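Local coordinates for protein NH(3)-dependent NAD(+) synthetase (Francisella tularensis subsp. holarctica LVS, PDB 3FIU) that belongs to the NAD synthase family of the HUP clan and, in this model, holds adenosine monophosphate, pyrophosphate and magnesium beside its parallel beta sheet, at residues A[31-36]-A[129-134]; A[39-44]-A[145-150]; A[55-60]-A[135-140]; A[168-173]-A[212-217]. All blocks are in the same frame, centred on the assembly; numbering follows the deposited sequence.

Contacts 1 and 2 are buried, whereas contacts 3 and 4 are partly open to solvent. Contacts 1 and 3 have centres about 3 Å apart and belong to the same parallel sheet: contact 1 packs helix 113-135 on strand 31-35 with apolar groups, while contact 3 reaches across that strand with an arginine. Contact 2 lies about 5 Å from the chain's centre and is made of carboxylates, magnesium and phosphate oxygens. Contact 4 ties two helix segments together through Asp214 and joins contact 2 through the salt bridge from Lys171 NZ to Asp41 OD1, 2.8 Å long. Contacts 1 and 2 both touch adenosine monophosphate; contacts 2 and 4 share pyrophosphate.

Contact 1: residues A[31-36]-A[129-134]; sequences GFVIGL and YAYAQQ. With AMP (adenosine monophosphate), chain G.
Val33, in strand 31-35, and Ala132, in helix 113-135, bring the two backbones to 6.4 Å between their CA atoms. Helix 113-135 packs on one face of the sheet, and 127 Å² is buried between the segments. Backbone bonds join the strand to its neighbours at Ile138 and Ile140 on one side and at Thr57 on the other; the helix touches it through the side chains of Val33, Tyr131 and Ala132.

Val33 points at the helix and uses both methyls. CG2 stands anti to the backbone N (CG1 has chi1 64°) and comes obliquely to the ring of Tyr131, reaching CD2 at 3.6 Å. CB lies almost as near, 3.8 Å from the same CD2. CG1 takes the other direction and meets Ala132 CB at 3.9 Å, so the valine straddles two successive helix residues. The Tyr131 hydroxyl is satisfied elsewhere, by a hydrogen bond to Thr57 OG1 and a weak one to Glu84 OE2, while its ring stacks on Tyr135 and meets Phe104 of the second subunit edge-to-face.

The opposite face of the strand carries Phe32 and Ile34, which pack against helix 40-51. Further along the segment, Gly35 O accepts the O2' hydroxyl of adenosine monophosphate at 2.6 Å, and Leu36 O lies 3.3 Å from its C2. One strand therefore separates its chemistry along its length: apolar contact with the helix is concentrated at Val33, and polar recognition of the ribose falls to a backbone carbonyl two residues on.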
# COMPACT_ATOMS: atom_id res chain seq x y z
N GLY A 31 -11.51 -12.57 11.75
CA GLY A 31 -12.19 -12.86 10.48
C GLY A 31 -11.66 -12.00 9.34
O GLY A 31 -10.49 -11.53 9.37
N PHE A 32 -12.54 -11.75 8.38
CA PHE A 32 -12.15 -11.23 7.08
C PHE A 32 -12.98 -10.04 6.66
O PHE A 32 -14.13 -9.86 7.08
CB PHE A 32 -12.36 -12.32 6.01
CG PHE A 32 -11.63 -13.61 6.31
CD1 PHE A 32 -12.32 -14.72 6.83
CD2 PHE A 32 -10.25 -13.72 6.08
CE1 PHE A 32 -11.63 -15.91 7.12
CE2 PHE A 32 -9.55 -14.91 6.34
CZ PHE A 32 -10.25 -16.01 6.89
N VAL A 33 -12.38 -9.26 5.78
CA VAL A 33 -13.13 -8.26 5.04
C VAL A 33 -12.64 -8.33 3.59
O VAL A 33 -11.44 -8.64 3.32
CB VAL A 33 -13.02 -6.84 5.68
CG1 VAL A 33 -11.59 -6.32 5.66
CG2 VAL A 33 -14.01 -5.81 5.01
N ILE A 34 -13.55 -8.03 2.66
CA ILE A 34 -13.25 -8.17 1.24
C ILE A 34 -14.06 -7.13 0.46
O ILE A 34 -15.20 -6.86 0.82
CB ILE A 34 -13.54 -9.59 0.75
CG1 ILE A 34 -13.06 -9.74 -0.71
CG2 ILE A 34 -15.03 -9.92 0.83
CD1 ILE A 34 -12.83 -11.16 -1.11
N GLY A 35 -13.43 -6.51 -0.54
CA GLY A 35 -14.17 -5.62 -1.45
C GLY A 35 -14.82 -6.44 -2.57
O GLY A 35 -14.14 -7.22 -3.26
N LEU A 36 -16.14 -6.29 -2.73
CA LEU A 36 -16.87 -7.03 -3.77
C LEU A 36 -17.24 -6.14 -4.94
O LEU A 36 -18.07 -5.23 -4.81
CB LEU A 36 -18.15 -7.67 -3.21
CG LEU A 36 -18.19 -9.00 -2.50
CD1 LEU A 36 -19.66 -9.37 -2.36
CD2 LEU A 36 -17.48 -10.09 -3.27
N TYR A 129 -9.09 -1.44 5.04
CA TYR A 129 -8.23 -1.34 6.22
C TYR A 129 -8.87 -0.56 7.39
O TYR A 129 -8.60 -0.88 8.52
CB TYR A 129 -6.84 -0.78 5.82
CG TYR A 129 -5.99 -1.93 5.31
CD1 TYR A 129 -5.95 -2.23 3.93
CD2 TYR A 129 -5.37 -2.81 6.21
CE1 TYR A 129 -5.24 -3.36 3.47
CE2 TYR A 129 -4.67 -3.90 5.78
CZ TYR A 129 -4.60 -4.18 4.41
OH TYR A 129 -3.89 -5.31 3.98
N ALA A 130 -9.66 0.47 7.11
CA ALA A 130 -10.43 1.14 8.18
C ALA A 130 -11.38 0.15 8.85
O ALA A 130 -11.49 0.12 10.09
CB ALA A 130 -11.23 2.34 7.62
N TYR A 131 -12.10 -0.63 8.03
CA TYR A 131 -13.00 -1.66 8.60
C TYR A 131 -12.21 -2.71 9.38
O TYR A 131 -12.53 -3.04 10.53
CB TYR A 131 -13.82 -2.35 7.50
CG TYR A 131 -14.85 -3.30 8.09
CD1 TYR A 131 -16.13 -2.85 8.41
CD2 TYR A 131 -14.51 -4.62 8.39
CE1 TYR A 131 -17.06 -3.72 8.99
CE2 TYR A 131 -15.44 -5.49 8.97
CZ TYR A 131 -16.72 -5.02 9.28
OH TYR A 131 -17.65 -5.87 9.85
N ALA A 132 -11.18 -3.26 8.75
CA ALA A 132 -10.39 -4.34 9.31
C ALA A 132 -9.83 -3.95 10.69
O ALA A 132 -9.86 -4.76 11.66
CB ALA A 132 -9.24 -4.68 8.36
N GLN A 133 -9.30 -2.74 10.80
CA GLN A 133 -8.70 -2.32 12.06
C GLN A 133 -9.76 -2.11 13.12
O GLN A 133 -9.53 -2.43 14.29
CB GLN A 133 -7.80 -1.09 11.90
CG GLN A 133 -6.99 -0.80 13.19
CD GLN A 133 -5.97 0.31 13.04
OE1 GLN A 133 -5.89 1.00 12.00
NE2 GLN A 133 -5.14 0.47 14.08
N GLN A 134 -10.92 -1.59 12.72
CA GLN A 134 -12.01 -1.39 13.67
C GLN A 134 -12.60 -2.71 14.20
O GLN A 134 -13.02 -2.77 15.35
CB GLN A 134 -13.12 -0.52 13.07
CG GLN A 134 -14.24 -0.25 14.06
CD GLN A 134 -15.11 0.93 13.68
OE1 GLN A 134 -14.74 1.75 12.84
NE2 GLN A 134 -16.29 1.02 14.32
P AMP G . -10.29 -5.89 -10.81
O1P AMP G . -9.41 -7.12 -10.85
O2P AMP G . -9.50 -4.60 -11.06
O3P AMP G . -11.59 -5.92 -11.54
O5' AMP G . -10.68 -5.67 -9.24
C5' AMP G . -9.67 -5.89 -8.24
C4' AMP G . -10.36 -5.93 -6.88
O4' AMP G . -10.71 -4.62 -6.43
C3' AMP G . -11.69 -6.67 -6.90
O3' AMP G . -11.43 -8.07 -6.83
C2' AMP G . -12.35 -6.14 -5.63
O2' AMP G . -11.91 -6.85 -4.46
C1' AMP G . -11.87 -4.68 -5.59
N9 AMP G . -12.90 -3.82 -6.21
C8 AMP G . -12.92 -3.34 -7.48
N7 AMP G . -14.03 -2.59 -7.71
C5 AMP G . -14.76 -2.63 -6.57
C6 AMP G . -16.03 -2.04 -6.12
N6 AMP G . -16.79 -1.30 -6.97
N1 AMP G . -16.39 -2.30 -4.85
C2 AMP G . -15.67 -3.06 -3.99
N3 AMP G . -14.48 -3.62 -4.32
C4 AMP G . -14.01 -3.42 -5.58

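Contact 2: residues A[39-44]-A[145-150]; sequences GIDSAV and ACEWYM. With MG (magnesium ion), chain E; POP (pyrophosphate 2-), chain H; AMP (adenosine monophosphate), chain G.
Asp41 OD2 and Glu147 OE1 approach to 2.9 Å without a hydrogen bond, because both are ligands of the same magnesium ion. The side chain of Asp41 leaves helix 40-51 with CG anti to the carbonyl carbon (chi1 -62°). Its CB lies against the pyrophosphate, 3.4 Å from O2. CG comes 3.2 Å from the magnesium, and OD2 binds the metal at 2.1 Å. The second oxygen, OD1, turns to protein partners instead, forming a salt bridge with Lys171 NZ and accepting Asn144 ND2.

Six oxygens surround the metal as an octahedron. Asp41 OD2 stands across it from O1P of adenosine monophosphate, Glu147 OE1 (2.2 Å from the metal) across from pyrophosphate O2, and water 1 across from pyrophosphate O4. The pyrophosphate thus chelates through one oxygen of each of its phosphate groups. Glu147 reaches in on an extended chain, and its other oxygen, OE2, receives a hydrogen bond of 2.6 Å from water 1, which fixes this metal-bound water from the protein side.

Ser37 to Ser42 form the SGGxDS loop characteristic of the PP-loop group within this clan. At the start of its helix, Ser42 N donates to pyrophosphate O1 at 2.8 Å and a nearly straight 168°, and Ser42 OG donates to the same O1 at 2.7 Å.

Helix 40-51 follows strand 31-35, and helix 145-150 comes after strand 137-139. Around them, Asp41 rests on Val174 of helix 171-180, Ile40 also touches helix 185-189, and Cys146 lies against helix 210-218.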
# COMPACT_ATOMS: atom_id res chain seq x y z
N GLY A 39 -17.41 -8.81 -9.77
CA GLY A 39 -16.57 -9.72 -10.61
C GLY A 39 -16.35 -11.09 -9.98
O GLY A 39 -16.65 -11.33 -8.81
N ILE A 40 -15.77 -12.01 -10.76
CA ILE A 40 -15.55 -13.39 -10.33
C ILE A 40 -14.47 -13.58 -9.24
O ILE A 40 -14.63 -14.42 -8.36
CB ILE A 40 -15.19 -14.28 -11.55
CG1 ILE A 40 -15.21 -15.75 -11.16
CG2 ILE A 40 -13.77 -13.92 -12.12
CD1 ILE A 40 -16.58 -16.22 -10.81
N ASP A 41 -13.37 -12.82 -9.31
CA ASP A 41 -12.24 -13.03 -8.36
C ASP A 41 -12.70 -12.73 -6.95
O ASP A 41 -12.50 -13.52 -6.03
CB ASP A 41 -11.02 -12.13 -8.67
CG ASP A 41 -10.40 -12.39 -10.04
OD1 ASP A 41 -10.45 -13.53 -10.53
OD2 ASP A 41 -9.85 -11.39 -10.60
N SER A 42 -13.35 -11.57 -6.77
CA SER A 42 -13.81 -11.21 -5.43
C SER A 42 -14.99 -12.07 -5.00
O SER A 42 -15.11 -12.39 -3.81
CB SER A 42 -14.14 -9.72 -5.31
OG SER A 42 -15.06 -9.32 -6.33
N ALA A 43 -15.82 -12.48 -5.96
CA ALA A 43 -16.93 -13.39 -5.64
C ALA A 43 -16.41 -14.72 -5.04
O ALA A 43 -16.88 -15.21 -3.99
CB ALA A 43 -17.81 -13.63 -6.86
N VAL A 44 -15.44 -15.32 -5.73
CA VAL A 44 -14.84 -16.59 -5.29
C VAL A 44 -14.15 -16.42 -3.93
O VAL A 44 -14.37 -17.21 -3.00
CB VAL A 44 -13.87 -17.16 -6.38
CG1 VAL A 44 -13.04 -18.36 -5.84
CG2 VAL A 44 -14.67 -17.59 -7.66
N ALA A 145 -3.39 -15.63 -10.43
CA ALA A 145 -2.03 -15.75 -11.03
C ALA A 145 -1.85 -14.90 -12.28
O ALA A 145 -0.73 -14.40 -12.52
CB ALA A 145 -1.65 -17.20 -11.29
N CYS A 146 -2.92 -14.73 -13.06
CA CYS A 146 -2.87 -13.89 -14.28
C CYS A 146 -2.64 -12.41 -13.98
O CYS A 146 -1.70 -11.78 -14.51
CB CYS A 146 -4.13 -14.03 -15.12
SG CYS A 146 -4.52 -15.74 -15.62
N GLU A 147 -3.51 -11.83 -13.14
CA GLU A 147 -3.33 -10.45 -12.70
C GLU A 147 -1.96 -10.22 -12.08
O GLU A 147 -1.28 -9.24 -12.40
CB GLU A 147 -4.44 -10.05 -11.73
CG GLU A 147 -5.79 -10.31 -12.30
CD GLU A 147 -6.91 -10.18 -11.26
OE1 GLU A 147 -7.90 -9.53 -11.60
OE2 GLU A 147 -6.79 -10.67 -10.12
N TRP A 148 -1.55 -11.14 -11.20
CA TRP A 148 -0.24 -11.04 -10.58
C TRP A 148 0.89 -10.98 -11.64
O TRP A 148 1.68 -10.00 -11.69
CB TRP A 148 -0.04 -12.18 -9.56
CG TRP A 148 1.01 -11.79 -8.54
CD1 TRP A 148 2.27 -12.32 -8.39
CD2 TRP A 148 0.90 -10.74 -7.55
NE1 TRP A 148 2.93 -11.67 -7.37
CE2 TRP A 148 2.11 -10.71 -6.83
CE3 TRP A 148 -0.12 -9.83 -7.20
CZ2 TRP A 148 2.34 -9.81 -5.79
CZ3 TRP A 148 0.12 -8.92 -6.15
CH2 TRP A 148 1.34 -8.92 -5.47
N TYR A 149 0.95 -11.98 -12.51
CA TYR A 149 1.97 -12.01 -13.55
C TYR A 149 1.96 -10.80 -14.49
O TYR A 149 3.02 -10.30 -14.89
CB TYR A 149 1.89 -13.31 -14.38
CG TYR A 149 3.14 -13.52 -15.22
CD1 TYR A 149 4.25 -14.18 -14.70
CD2 TYR A 149 3.22 -13.01 -16.52
CE1 TYR A 149 5.42 -14.34 -15.48
CE2 TYR A 149 4.38 -13.18 -17.31
CZ TYR A 149 5.47 -13.83 -16.77
OH TYR A 149 6.61 -13.98 -17.55
N MET A 150 0.77 -10.34 -14.85
CA MET A 150 0.65 -9.23 -15.78
C MET A 150 0.85 -7.88 -15.06
O MET A 150 0.88 -6.83 -15.69
CB MET A 150 -0.71 -9.28 -16.47
CG MET A 150 -0.97 -10.56 -17.27
SD MET A 150 0.03 -10.50 -18.78
CE MET A 150 -0.97 -9.40 -19.79
MG MG E . -9.82 -9.28 -10.56
P1 POP H . -12.99 -8.97 -9.78
O1 POP H . -13.80 -9.63 -8.69
O2 POP H . -11.54 -8.90 -9.41
O3 POP H . -13.48 -7.58 -10.15
O POP H . -13.06 -9.93 -11.09
P2 POP H . -12.36 -9.54 -12.49
O4 POP H . -10.86 -9.45 -12.29
O5 POP H . -12.71 -10.74 -13.32
O6 POP H . -12.93 -8.28 -13.10
P AMP G . -10.29 -5.89 -10.81
O1P AMP G . -9.41 -7.12 -10.85
O2P AMP G . -9.50 -4.60 -11.06
O3P AMP G . -11.59 -5.92 -11.54
O5' AMP G . -10.68 -5.67 -9.24
C5' AMP G . -9.67 -5.89 -8.24
C4' AMP G . -10.36 -5.93 -6.88
O4' AMP G . -10.71 -4.62 -6.43
C3' AMP G . -11.69 -6.67 -6.90
O3' AMP G . -11.43 -8.07 -6.83
C2' AMP G . -12.35 -6.14 -5.63
O2' AMP G . -11.91 -6.85 -4.46
C1' AMP G . -11.87 -4.68 -5.59
N9 AMP G . -12.90 -3.82 -6.21
C8 AMP G . -12.92 -3.34 -7.48
N7 AMP G . -14.03 -2.59 -7.71
C5 AMP G . -14.76 -2.63 -6.57
C6 AMP G . -16.03 -2.04 -6.12
N6 AMP G . -16.79 -1.30 -6.97
N1 AMP G . -16.39 -2.30 -4.85
C2 AMP G . -15.67 -3.06 -3.99
N3 AMP G . -14.48 -3.62 -4.32
C4 AMP G . -14.01 -3.42 -5.58
O HOH W 1 -8.58 -9.37 -8.70

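Contact 3: residues A[55-60]-A[135-140]; sequences PTTALI and YNRIVI
Pro55 CB sits over one face of the Arg137 guanidinium, 3.6 Å above its plane and over its centre. The proline thereby covers the flat group just before strand 56-60 begins. Next in sequence, the CB of Thr56 points away from segment 135-140; its hydroxyl bonds to Leu54 O, and the residue packs on Phe32.

Thr57 supplies the polar partner. Its OG1, anti to the carbonyl carbon (chi1 -64°), accepts a bond from Arg137 NH1 at 3.0 Å. That bond is bent, with an angle of 138° at the hydrogen, and the oxygen lies 29° out of the guanidinium plane. Water 2 forms a second link, accepting from Arg137 NH2 at 3.0 Å and hydrogen-bonded to Thr57 OG1 at 3.2 Å. The same hydroxyl also meets Tyr131 OH.

In this parallel sheet of the HUP clan, with strand order 3-2-1-4, strands 56-60 and 137-139 are not neighbours: strand 31-35 runs between them. The arginine, bent at its second torsion, reaches across that middle strand, and its NH1 also donates to Phe32 O there. A long, weak ion pair ties NH2 to Glu84 OE1 in the edge strand 84-87.

Further along, Leu59 packs on Tyr86, and both Leu59 and Ile60 touch adenosine monophosphate.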
# COMPACT_ATOMS: atom_id res chain seq x y z
N PRO A 55 -16.27 -14.78 10.92
CA PRO A 55 -16.93 -13.53 10.53
C PRO A 55 -16.33 -12.97 9.25
O PRO A 55 -15.12 -12.89 9.11
CB PRO A 55 -16.63 -12.59 11.70
CG PRO A 55 -16.58 -13.51 12.91
CD PRO A 55 -15.95 -14.80 12.37
N THR A 56 -17.19 -12.60 8.31
CA THR A 56 -16.74 -12.19 6.97
C THR A 56 -17.62 -11.01 6.57
O THR A 56 -18.83 -11.14 6.57
CB THR A 56 -16.91 -13.32 5.93
OG1 THR A 56 -16.03 -14.42 6.23
CG2 THR A 56 -16.57 -12.82 4.49
N THR A 57 -17.02 -9.88 6.23
CA THR A 57 -17.82 -8.71 5.81
C THR A 57 -17.42 -8.31 4.42
O THR A 57 -16.21 -8.31 4.11
CB THR A 57 -17.54 -7.53 6.79
OG1 THR A 57 -17.99 -7.90 8.09
CG2 THR A 57 -18.25 -6.19 6.36
N ALA A 58 -18.40 -7.91 3.61
CA ALA A 58 -18.13 -7.39 2.27
C ALA A 58 -18.37 -5.89 2.18
O ALA A 58 -19.37 -5.39 2.67
CB ALA A 58 -18.98 -8.10 1.23
N LEU A 59 -17.46 -5.18 1.52
CA LEU A 59 -17.69 -3.79 1.21
C LEU A 59 -17.95 -3.66 -0.29
O LEU A 59 -17.20 -4.16 -1.10
CB LEU A 59 -16.48 -2.93 1.62
CG LEU A 59 -16.04 -3.01 3.08
CD1 LEU A 59 -14.98 -1.90 3.34
CD2 LEU A 59 -17.26 -2.86 4.01
N ILE A 60 -19.04 -2.98 -0.63
CA ILE A 60 -19.27 -2.55 -2.00
C ILE A 60 -18.96 -1.08 -2.10
O ILE A 60 -19.53 -0.26 -1.37
CB ILE A 60 -20.70 -2.85 -2.45
CG1 ILE A 60 -21.00 -4.34 -2.31
CG2 ILE A 60 -20.97 -2.30 -3.92
CD1 ILE A 60 -22.45 -4.68 -2.63
N TYR A 135 -12.60 -3.77 13.38
CA TYR A 135 -13.27 -5.04 13.74
C TYR A 135 -12.33 -6.23 13.85
O TYR A 135 -12.80 -7.38 13.83
CB TYR A 135 -14.43 -5.35 12.77
CG TYR A 135 -15.57 -4.37 12.89
CD1 TYR A 135 -16.62 -4.61 13.79
CD2 TYR A 135 -15.59 -3.20 12.14
CE1 TYR A 135 -17.66 -3.70 13.91
CE2 TYR A 135 -16.63 -2.28 12.25
CZ TYR A 135 -17.67 -2.54 13.15
OH TYR A 135 -18.69 -1.64 13.29
N ASN A 136 -11.03 -5.96 13.96
CA ASN A 136 -9.97 -7.01 14.00
C ASN A 136 -10.11 -8.07 12.90
O ASN A 136 -10.16 -9.27 13.17
CB ASN A 136 -9.88 -7.69 15.39
CG ASN A 136 -8.63 -8.58 15.55
OD1 ASN A 136 -8.68 -9.63 16.19
ND2 ASN A 136 -7.51 -8.15 14.96
N ARG A 137 -10.17 -7.62 11.65
CA ARG A 137 -10.24 -8.54 10.51
C ARG A 137 -8.95 -8.49 9.73
O ARG A 137 -8.18 -7.54 9.87
CB ARG A 137 -11.38 -8.14 9.55
CG ARG A 137 -12.77 -8.05 10.22
CD ARG A 137 -13.28 -9.40 10.76
NE ARG A 137 -14.59 -9.22 11.40
CZ ARG A 137 -15.75 -9.20 10.75
NH1 ARG A 137 -15.79 -9.39 9.43
NH2 ARG A 137 -16.88 -9.00 11.43
N ILE A 138 -8.73 -9.48 8.87
CA ILE A 138 -7.69 -9.32 7.85
C ILE A 138 -8.30 -9.09 6.46
O ILE A 138 -9.40 -9.55 6.19
CB ILE A 138 -6.66 -10.46 7.83
CG1 ILE A 138 -7.32 -11.85 7.66
CG2 ILE A 138 -5.85 -10.38 9.09
CD1 ILE A 138 -6.26 -12.98 7.43
N VAL A 139 -7.57 -8.37 5.60
CA VAL A 139 -8.07 -7.97 4.29
C VAL A 139 -7.67 -9.02 3.27
O VAL A 139 -6.48 -9.27 3.04
CB VAL A 139 -7.49 -6.58 3.85
CG1 VAL A 139 -7.96 -6.24 2.43
CG2 VAL A 139 -7.89 -5.51 4.83
N ILE A 140 -8.68 -9.63 2.66
CA ILE A 140 -8.43 -10.60 1.60
C ILE A 140 -8.22 -9.90 0.27
O ILE A 140 -9.13 -9.19 -0.22
CB ILE A 140 -9.61 -11.55 1.43
CG1 ILE A 140 -9.81 -12.37 2.71
CG2 ILE A 140 -9.35 -12.45 0.17
CD1 ILE A 140 -11.00 -13.30 2.68
O HOH W 2 -19.36 -9.94 10.08

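Contact 4: residues A[168-173]-A[212-217]; sequences NLKKSQ and EIDDFL. With POP (pyrophosphate 2-), chain H.
Asp214, on helix 210-218, presents its carboxylate to the first turn of helix 171-180, where Lys170 occupies the N-cap position. Hydrogen bonds to backbone N-H groups carry the contact. Ser172 N donates to Asp214 OD2 at 3.0 Å, and the angle of 166° makes this bond nearly straight; OD2 receives it on its syn lone pair. Lys171 N donates to OD1, whose position is less sure. Ser172 OG adds a weak bond to OD2. Within the first turn, Gln173 OE1 accepts Lys170 N at 3.1 Å, as the N3 side chain does in one half of a capping box.

Van der Waals contact comes from the aliphatic part of Lys170, which crosses the aspartate obliquely. Its CB lies 3.4 Å from Asp214 CG, and its CD meets Asp214 CB at 3.8 Å.

Charged ends lead elsewhere. Lys170 NZ forms a salt bridge with Asp218, and the side chain of Lys171 makes a cation-pi contact with Tyr210. Bent at its second torsion (chi2 71°), Lys171 then extends to the pyrophosphate, where NZ donates to O5 at 2.7 Å and weakly to O4 at 3.3 Å.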
# COMPACT_ATOMS: atom_id res chain seq x y z
N ASN A 168 -2.14 -18.19 -6.77
CA ASN A 168 -1.58 -19.31 -7.55
C ASN A 168 -2.53 -19.85 -8.63
O ASN A 168 -2.14 -20.72 -9.40
CB ASN A 168 -1.15 -20.46 -6.64
CG ASN A 168 -0.05 -20.08 -5.69
OD1 ASN A 168 0.71 -19.16 -5.94
ND2 ASN A 168 0.02 -20.78 -4.58
N LEU A 169 -3.74 -19.29 -8.74
CA LEU A 169 -4.75 -19.80 -9.68
C LEU A 169 -4.82 -19.11 -11.04
O LEU A 169 -4.81 -17.87 -11.13
CB LEU A 169 -6.14 -19.72 -9.03
CG LEU A 169 -6.41 -20.49 -7.73
CD1 LEU A 169 -7.81 -20.18 -7.20
CD2 LEU A 169 -6.25 -21.99 -7.91
N LYS A 170 -4.93 -19.92 -12.09
CA LYS A 170 -5.21 -19.42 -13.44
C LYS A 170 -6.66 -18.94 -13.46
O LYS A 170 -7.48 -19.38 -12.65
CB LYS A 170 -5.10 -20.56 -14.46
CG LYS A 170 -3.66 -21.00 -14.77
CD LYS A 170 -3.68 -22.22 -15.72
CE LYS A 170 -3.98 -23.51 -14.97
NZ LYS A 170 -4.40 -24.62 -15.90
N LYS A 171 -6.97 -18.07 -14.41
CA LYS A 171 -8.32 -17.49 -14.45
C LYS A 171 -9.39 -18.59 -14.64
O LYS A 171 -10.44 -18.58 -14.00
CB LYS A 171 -8.40 -16.43 -15.55
CG LYS A 171 -9.68 -15.58 -15.51
CD LYS A 171 -9.63 -14.63 -14.30
CE LYS A 171 -10.87 -13.71 -14.29
NZ LYS A 171 -10.75 -12.66 -13.18
N SER A 172 -9.09 -19.57 -15.50
CA SER A 172 -10.01 -20.69 -15.71
C SER A 172 -10.26 -21.47 -14.43
O SER A 172 -11.37 -21.97 -14.21
CB SER A 172 -9.48 -21.62 -16.82
OG SER A 172 -8.32 -22.28 -16.37
N GLN A 173 -9.24 -21.57 -13.57
CA GLN A 173 -9.41 -22.25 -12.29
C GLN A 173 -10.24 -21.42 -11.32
O GLN A 173 -11.00 -21.98 -10.52
CB GLN A 173 -8.07 -22.62 -11.66
CG GLN A 173 -7.36 -23.72 -12.43
CD GLN A 173 -5.91 -23.89 -12.03
OE1 GLN A 173 -5.23 -22.93 -11.61
NE2 GLN A 173 -5.40 -25.12 -12.19
N GLU A 212 -4.96 -17.39 -23.24
CA GLU A 212 -3.56 -17.21 -23.64
C GLU A 212 -2.65 -17.01 -22.45
O GLU A 212 -1.63 -17.69 -22.34
CB GLU A 212 -3.42 -16.07 -24.66
CG GLU A 212 -3.88 -16.48 -26.05
CD GLU A 212 -4.10 -15.31 -26.99
OE1 GLU A 212 -4.63 -14.26 -26.57
OE2 GLU A 212 -3.74 -15.45 -28.18
N ILE A 213 -3.02 -16.12 -21.52
CA ILE A 213 -2.18 -15.95 -20.33
C ILE A 213 -2.10 -17.26 -19.54
O ILE A 213 -1.01 -17.65 -19.10
CB ILE A 213 -2.62 -14.75 -19.41
CG1 ILE A 213 -2.71 -13.43 -20.21
CG2 ILE A 213 -1.70 -14.62 -18.19
CD1 ILE A 213 -3.58 -12.37 -19.52
N ASP A 214 -3.23 -17.96 -19.38
CA ASP A 214 -3.26 -19.18 -18.59
C ASP A 214 -2.35 -20.24 -19.26
O ASP A 214 -1.59 -20.94 -18.58
CB ASP A 214 -4.67 -19.79 -18.53
CG ASP A 214 -5.60 -19.10 -17.51
OD1 ASP A 214 -5.15 -18.20 -16.76
OD2 ASP A 214 -6.79 -19.51 -17.45
N ASP A 215 -2.50 -20.41 -20.57
CA ASP A 215 -1.65 -21.36 -21.31
C ASP A 215 -0.15 -21.01 -21.10
O ASP A 215 0.67 -21.89 -20.78
CB ASP A 215 -2.01 -21.31 -22.78
CG ASP A 215 -3.33 -22.01 -23.09
OD1 ASP A 215 -3.77 -21.91 -24.26
OD2 ASP A 215 -3.92 -22.63 -22.19
N PHE A 216 0.20 -19.74 -21.22
CA PHE A 216 1.59 -19.33 -20.96
C PHE A 216 2.04 -19.76 -19.56
O PHE A 216 3.06 -20.42 -19.41
CB PHE A 216 1.77 -17.83 -21.20
CG PHE A 216 3.13 -17.32 -20.79
CD1 PHE A 216 4.24 -17.51 -21.62
CD2 PHE A 216 3.30 -16.65 -19.58
CE1 PHE A 216 5.51 -17.03 -21.25
CE2 PHE A 216 4.55 -16.17 -19.21
CZ PHE A 216 5.65 -16.37 -20.04
N LEU A 217 1.24 -19.47 -18.54
CA LEU A 217 1.62 -19.83 -17.18
C LEU A 217 1.81 -21.33 -17.05
O LEU A 217 2.61 -21.79 -16.24
CB LEU A 217 0.60 -19.30 -16.15
CG LEU A 217 0.46 -17.76 -16.02
CD1 LEU A 217 -0.72 -17.39 -15.10
CD2 LEU A 217 1.75 -17.08 -15.57
P1 POP H . -12.99 -8.97 -9.78
O1 POP H . -13.80 -9.63 -8.69
O2 POP H . -11.54 -8.90 -9.41
O3 POP H . -13.48 -7.58 -10.15
O POP H . -13.06 -9.93 -11.09
P2 POP H . -12.36 -9.54 -12.49
O4 POP H . -10.86 -9.45 -12.29
O5 POP H . -12.71 -10.74 -13.32
O6 POP H . -12.93 -8.28 -13.10